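Local coordinates for GTP-binding protein (Thermus thermophilus, PDB 2DBY) that binds GDP in its OBG-type G domain and is probably a ribosome-binding ATPase of the YchF/OLA1 subfamily, at residues 95-100 with 133-138. Residues are numbered along the deposited sequence; the frame is centred on the assembly and turned at random.
Sequences AHIREV and TELLLA
The long helix 124-156, which enters a predicted coiled coil at the residues of this contact, packs here against helix 91-98 in the OBG-type G domain, with I97 meeting L135 and R98 meeting A138. One branch from each of the first two side chains does the touching: CG2 of I97 lies 4.2 Å from CD2 of L135. I97 starts out facing the long helix, whereas L135 leaves its backbone more obliquely and brings CD2 across at its tip. The nearest CA atoms of the two segments, those of I97 and L135, are 8.9 Å apart, and the two side chains span the interval. Both also rest on I103 of strand 102-108, and L135 and A138 further touch L94, one turn earlier on helix 91-98. At the exposed flank, R98 runs extended from CG to NE, then turns at its end (chi4 -64°); NH2 lies 4.1 Å from CB of A138, and that methyl sits oblique to the guanidinium plane. I97 and L135 are buried, A138 is partly exposed, and R98 is open to solvent. No hydrogen bond or salt bridge joins the two segments, so their direct attachment, burying 115 Å² in all, consists of van der Waals touches, and the I97-L135 pair shares its apolar surroundings with I103 and L94.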
# COMPACT_ATOMS: atom_id res chain seq x y z
N ALA A 95 -5.29 -18.37 2.78
CA ALA A 95 -5.06 -18.36 1.33
C ALA A 95 -5.24 -16.96 0.77
O ALA A 95 -4.50 -16.54 -0.12
CB ALA A 95 -6.01 -19.31 0.64
N HIS A 96 -6.25 -16.25 1.28
CA HIS A 96 -6.52 -14.89 0.82
C HIS A 96 -5.43 -13.94 1.27
O HIS A 96 -4.99 -13.08 0.49
CB HIS A 96 -7.90 -14.42 1.30
CG HIS A 96 -9.03 -15.14 0.65
ND1 HIS A 96 -10.27 -15.30 1.24
CD2 HIS A 96 -9.12 -15.75 -0.56
CE1 HIS A 96 -11.06 -15.98 0.44
NE2 HIS A 96 -10.39 -16.26 -0.66
N ILE A 97 -4.97 -14.08 2.51
CA ILE A 97 -3.88 -13.23 3.04
C ILE A 97 -2.60 -13.40 2.22
O ILE A 97 -1.84 -12.44 1.99
CB ILE A 97 -3.56 -13.58 4.53
CG1 ILE A 97 -4.65 -13.03 5.44
CG2 ILE A 97 -2.20 -12.98 4.95
CD1 ILE A 97 -4.58 -11.54 5.57
N ARG A 98 -2.35 -14.63 1.77
CA ARG A 98 -1.16 -14.88 0.98
C ARG A 98 -1.13 -14.06 -0.29
O ARG A 98 -0.06 -13.72 -0.78
CB ARG A 98 -1.05 -16.37 0.62
CG ARG A 98 -0.80 -17.25 1.83
CD ARG A 98 -0.64 -18.74 1.48
NE ARG A 98 -0.39 -19.52 2.70
CZ ARG A 98 0.69 -19.38 3.47
NH1 ARG A 98 1.62 -18.49 3.15
NH2 ARG A 98 0.84 -20.11 4.57
N GLU A 99 -2.30 -13.73 -0.83
CA GLU A 99 -2.38 -12.98 -2.09
C GLU A 99 -2.26 -11.45 -2.00
O GLU A 99 -2.32 -10.77 -3.04
CB GLU A 99 -3.69 -13.30 -2.82
CG GLU A 99 -3.94 -14.76 -3.10
CD GLU A 99 -5.34 -14.99 -3.67
OE1 GLU A 99 -6.34 -14.54 -3.06
OE2 GLU A 99 -5.43 -15.62 -4.75
N VAL A 100 -2.13 -10.87 -0.81
CA VAL A 100 -1.98 -9.42 -0.74
C VAL A 100 -0.58 -9.07 -0.24
O VAL A 100 0.08 -9.91 0.37
CB VAL A 100 -3.02 -8.76 0.18
CG1 VAL A 100 -4.42 -8.95 -0.45
CG2 VAL A 100 -2.98 -9.40 1.58
N THR A 133 -1.96 -14.40 15.85
CA THR A 133 -1.68 -15.78 16.27
C THR A 133 -1.88 -16.78 15.12
O THR A 133 -1.03 -17.64 14.89
CB THR A 133 -2.54 -16.12 17.49
OG1 THR A 133 -1.97 -15.43 18.62
CG2 THR A 133 -2.58 -17.63 17.77
N GLU A 134 -2.96 -16.65 14.35
CA GLU A 134 -3.17 -17.55 13.22
C GLU A 134 -2.07 -17.38 12.15
O GLU A 134 -1.60 -18.35 11.53
CB GLU A 134 -4.54 -17.31 12.57
CG GLU A 134 -5.76 -17.65 13.49
CD GLU A 134 -5.65 -19.02 14.17
OE1 GLU A 134 -5.38 -19.05 15.39
OE2 GLU A 134 -5.83 -20.05 13.48
N LEU A 135 -1.64 -16.14 11.91
CA LEU A 135 -0.58 -15.93 10.90
C LEU A 135 0.76 -16.53 11.37
O LEU A 135 1.52 -17.09 10.58
CB LEU A 135 -0.38 -14.44 10.61
CG LEU A 135 -1.63 -13.67 10.14
CD1 LEU A 135 -1.20 -12.25 9.74
CD2 LEU A 135 -2.26 -14.38 8.95
N LEU A 136 1.01 -16.40 12.67
CA LEU A 136 2.24 -16.93 13.26
C LEU A 136 2.25 -18.45 13.14
O LEU A 136 3.26 -19.02 12.77
CB LEU A 136 2.35 -16.54 14.74
CG LEU A 136 2.83 -15.13 15.06
CD1 LEU A 136 2.46 -14.80 16.49
CD2 LEU A 136 4.34 -15.05 14.86
N LEU A 137 1.12 -19.10 13.44
CA LEU A 137 1.06 -20.56 13.36
C LEU A 137 1.34 -21.03 11.95
O LEU A 137 2.05 -22.02 11.74
CB LEU A 137 -0.32 -21.06 13.84
CG LEU A 137 -0.53 -20.92 15.35
CD1 LEU A 137 -1.99 -21.24 15.70
CD2 LEU A 137 0.40 -21.86 16.08
N ALA A 138 0.80 -20.33 10.95
CA ALA A 138 1.06 -20.73 9.57
C ALA A 138 2.53 -20.55 9.21
O ALA A 138 3.15 -21.40 8.54
CB ALA A 138 0.17 -19.91 8.61